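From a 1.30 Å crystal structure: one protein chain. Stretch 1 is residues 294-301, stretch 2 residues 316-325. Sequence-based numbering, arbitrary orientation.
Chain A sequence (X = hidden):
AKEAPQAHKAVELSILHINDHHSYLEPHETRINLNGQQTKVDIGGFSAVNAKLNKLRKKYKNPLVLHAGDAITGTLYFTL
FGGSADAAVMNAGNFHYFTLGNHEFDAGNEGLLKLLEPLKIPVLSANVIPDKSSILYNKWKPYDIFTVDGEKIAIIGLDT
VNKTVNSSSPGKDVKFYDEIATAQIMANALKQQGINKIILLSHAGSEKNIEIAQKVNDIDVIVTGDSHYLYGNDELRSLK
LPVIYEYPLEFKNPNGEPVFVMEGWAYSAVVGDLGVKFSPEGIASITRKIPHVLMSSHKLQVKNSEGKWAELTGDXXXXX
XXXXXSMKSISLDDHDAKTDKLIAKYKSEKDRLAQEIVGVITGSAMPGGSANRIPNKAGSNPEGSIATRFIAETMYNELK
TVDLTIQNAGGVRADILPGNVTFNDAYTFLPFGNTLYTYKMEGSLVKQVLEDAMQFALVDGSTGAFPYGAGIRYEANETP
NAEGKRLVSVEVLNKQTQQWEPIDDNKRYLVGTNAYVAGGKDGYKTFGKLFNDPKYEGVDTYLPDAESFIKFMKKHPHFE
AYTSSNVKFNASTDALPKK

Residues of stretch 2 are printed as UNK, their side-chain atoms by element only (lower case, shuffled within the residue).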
# COMPACT_ATOMS: atom_id res chain seq x y z
N LEU A 294 28.57 25.54 -5.56
CA LEU A 294 28.57 26.96 -5.86
C LEU A 294 29.23 27.71 -4.72
O LEU A 294 28.71 27.72 -3.60
CB LEU A 294 27.12 27.44 -6.04
CG LEU A 294 26.30 26.61 -7.04
CD1 LEU A 294 24.84 27.05 -6.99
CD2 LEU A 294 26.86 26.72 -8.45
N MET A 295 30.38 28.33 -4.98
CA MET A 295 31.19 28.92 -3.92
C MET A 295 31.65 30.33 -4.26
O MET A 295 31.96 30.63 -5.41
CB MET A 295 32.39 28.01 -3.64
CG MET A 295 33.20 28.37 -2.39
SD MET A 295 34.53 27.19 -2.07
CE MET A 295 33.55 25.74 -1.67
N SER A 296 31.66 31.21 -3.26
CA SER A 296 32.25 32.53 -3.40
C SER A 296 33.77 32.49 -3.25
O SER A 296 34.30 31.67 -2.51
CB SER A 296 31.66 33.47 -2.35
OG SER A 296 32.31 34.73 -2.39
N SER A 297 34.45 33.38 -3.97
CA SER A 297 35.89 33.53 -3.82
C SER A 297 36.25 34.57 -2.77
O SER A 297 37.43 34.78 -2.48
CB SER A 297 36.53 33.94 -5.15
OG SER A 297 36.15 35.26 -5.48
N HIS A 298 35.25 35.23 -2.20
CA HIS A 298 35.49 36.45 -1.42
C HIS A 298 35.71 36.24 0.08
O HIS A 298 36.33 37.09 0.74
CB HIS A 298 34.38 37.47 -1.68
CG HIS A 298 34.26 37.86 -3.12
ND1 HIS A 298 35.27 38.50 -3.81
CD2 HIS A 298 33.28 37.65 -4.02
CE1 HIS A 298 34.90 38.69 -5.06
NE2 HIS A 298 33.69 38.18 -5.22
N LYS A 299 35.21 35.14 0.62
CA LYS A 299 35.46 34.79 2.01
C LYS A 299 36.37 33.58 2.08
O LYS A 299 35.98 32.48 1.68
CB LYS A 299 34.15 34.52 2.78
CG LYS A 299 34.37 34.10 4.25
CD LYS A 299 33.07 33.71 4.94
CE LYS A 299 32.22 34.92 5.26
NZ LYS A 299 30.88 34.51 5.77
N LEU A 300 37.58 33.80 2.57
CA LEU A 300 38.52 32.71 2.76
C LEU A 300 39.19 32.93 4.11
O LEU A 300 40.28 33.51 4.19
CB LEU A 300 39.56 32.69 1.64
CG LEU A 300 39.04 32.46 0.21
CD1 LEU A 300 40.12 32.81 -0.81
CD2 LEU A 300 38.54 31.03 -0.00
N GLN A 301 38.52 32.50 5.17
CA GLN A 301 38.98 32.80 6.53
C GLN A 301 39.54 31.57 7.24
O GLN A 301 38.97 30.49 7.17
CB GLN A 301 37.85 33.40 7.36
CG GLN A 301 37.35 34.73 6.83
CD GLN A 301 36.16 35.25 7.60
OE1 GLN A 301 35.75 34.67 8.60
NE2 GLN A 301 35.58 36.35 7.12
N UNK A 316 49.34 33.38 0.35
CA UNK A 316 48.48 32.35 0.92
C UNK A 316 47.07 32.42 0.32
O UNK A 316 46.46 31.39 0.03
c UNK A 316 48.42 32.42 2.45
o UNK A 316 47.97 32.27 5.17
c UNK A 316 48.00 31.09 3.09
c UNK A 316 47.85 31.16 4.60
o UNK A 316 47.61 30.10 5.22
N UNK A 317 46.57 33.64 0.12
CA UNK A 317 45.25 33.79 -0.48
C UNK A 317 45.28 33.35 -1.94
O UNK A 317 44.36 32.70 -2.43
n UNK A 317 39.10 36.55 0.07
n UNK A 317 40.86 36.35 1.53
n UNK A 317 41.25 36.73 -0.71
c UNK A 317 40.40 36.55 0.30
c UNK A 317 42.70 36.74 -0.58
c UNK A 317 44.73 35.23 -0.37
c UNK A 317 43.25 35.32 -0.72
N UNK A 318 46.35 33.73 -2.64
CA UNK A 318 46.50 33.34 -4.04
C UNK A 318 46.53 31.82 -4.21
O UNK A 318 45.89 31.28 -5.12
n UNK A 318 48.62 38.40 -4.44
c UNK A 318 48.75 37.59 -5.69
c UNK A 318 47.76 33.99 -4.64
c UNK A 318 47.64 35.50 -4.82
c UNK A 318 48.90 36.10 -5.43
N UNK A 319 47.23 31.12 -3.33
CA UNK A 319 47.30 29.66 -3.40
C UNK A 319 45.93 29.02 -3.14
O UNK A 319 45.56 28.03 -3.78
n UNK A 319 52.95 29.49 -0.64
c UNK A 319 49.76 29.42 -2.75
c UNK A 319 48.32 29.11 -2.40
c UNK A 319 52.11 29.58 -1.87
c UNK A 319 50.69 29.07 -1.60
N UNK A 320 45.19 29.59 -2.20
CA UNK A 320 43.84 29.13 -1.89
C UNK A 320 42.94 29.27 -3.12
O UNK A 320 42.23 28.33 -3.49
c UNK A 320 43.28 29.93 -0.73
N UNK A 321 42.97 30.44 -3.74
CA UNK A 321 42.17 30.70 -4.93
C UNK A 321 42.57 29.79 -6.09
O UNK A 321 41.72 29.25 -6.78
c UNK A 321 41.60 33.19 -4.44
c UNK A 321 42.00 34.62 -4.82
c UNK A 321 40.08 33.03 -4.48
c UNK A 321 42.28 32.17 -5.34
N UNK A 322 43.87 29.63 -6.29
CA UNK A 322 44.36 28.77 -7.36
C UNK A 322 43.86 27.34 -7.20
O UNK A 322 43.46 26.69 -8.18
c UNK A 322 46.43 30.08 -8.01
c UNK A 322 45.89 28.79 -7.43
o UNK A 322 45.65 30.85 -8.61
o UNK A 322 47.65 30.33 -7.87
N UNK A 323 43.89 26.82 -5.98
CA UNK A 323 43.38 25.47 -5.74
C UNK A 323 41.90 25.35 -6.13
O UNK A 323 41.51 24.44 -6.86
c UNK A 323 43.60 25.04 -4.28
c UNK A 323 42.94 23.70 -4.01
o UNK A 323 45.00 24.92 -4.03
N UNK A 324 41.08 26.28 -5.66
CA UNK A 324 39.66 26.25 -5.97
C UNK A 324 39.40 26.38 -7.47
O UNK A 324 38.53 25.69 -8.02
c UNK A 324 38.12 25.94 -3.28
c UNK A 324 38.89 27.19 -3.68
c UNK A 324 38.93 27.36 -5.20
c UNK A 324 38.29 28.41 -3.00
N UNK A 325 40.15 27.25 -8.15
CA UNK A 325 39.97 27.47 -9.58
C UNK A 325 40.33 26.23 -10.40
O UNK A 325 39.82 26.04 -11.51
c UNK A 325 41.23 31.16 -9.85
c UNK A 325 40.79 28.68 -10.04
c UNK A 325 40.64 32.49 -9.43
n UNK A 325 41.61 33.62 -9.54
c UNK A 325 40.27 30.01 -9.53
O HOH W 1 39.32 36.72 -2.81

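Position 316 carries three carbons in a row, the third holding two oxygens, and it touches nothing on stretch 1. This is Glu316, whose carboxylate suits an exposed turn of helix.

At position 317 three carbons lead to a nitrogen and then to a carbon bearing two more nitrogens, a planar guanidinium. A terminal nitrogen reaches His298 O, and Leu300 CB lies over one face: this is Arg317. Its CA-to-CB bond points sideways, but chi1, chi2 and chi3 are all t, and the extended chain brings its end to the loop. There NH2 gives a weak hydrogen bond to His298 O (2.9 Å, 122° at the hydrogen), with that oxygen at the edge of the group, near its plane. Leu300 CB lies 3.9 Å from Arg317 NH1. Water 1 accepts from Arg317 NE at 2.9 Å and donates to Ser297 O at 2.7 Å. A long side chain with several donors suits a loop that offers backbone carbonyls.

Positions 318 and 319 each have four carbons in a row ending in nitrogen, and neither reaches stretch 1. They are Lys318 and Lys319, both exposed, as suits charged ends that find no partner in the loop.

Position 320 has a single carbon, CB; the CA-to-CB bond points toward the loop, and CB of 320 lies 4.3 Å from Leu300 CD1. It is Ala320; a small apolar side chain suits this buried site.

Position 321 has four carbons forked at the second. One fork tip lies 3.7 Å from Ser297 CB and also 3.7 Å from Leu300 CD1. This is Leu321, and that tip is CD2; the branched end reaches the loop although CA-to-CB points sideways.

Position 322, two carbons with two oxygens on the second, is out of reach: Asp322, its charge suiting an exposed site. Position 323, also without contact, has one carbon carrying an oxygen and another carbon: Thr323, whose OG1 donates to Lys319 O at 3.2 Å, satisfying the hydroxyl within the helix.

Position 324 again has four carbons forked at the second, its CA-to-CB bond toward the loop and its fork reaching Leu300 and Met295. It is Leu324: CD1 lies 4.0 Å from Leu300 CD2, and CD2 lies 4.0 Å from Met295 SD, so its branched end packs against both in a buried site. Position 325, four carbons in a row ending in nitrogen, makes no contact with stretch 1: Lys325, its charge suiting an exposed site beside a crystal neighbour.

The contact therefore centres on Leu300, which packs against Ala320, Leu321 and Leu324, while Met295 extends the apolar patch. Arg317 adds a polar clasp, joining the helix to the loop backbone directly at His298 and through water 1 at Ser297.

Stretch 2, residues 316-325: ERKKALDTLK
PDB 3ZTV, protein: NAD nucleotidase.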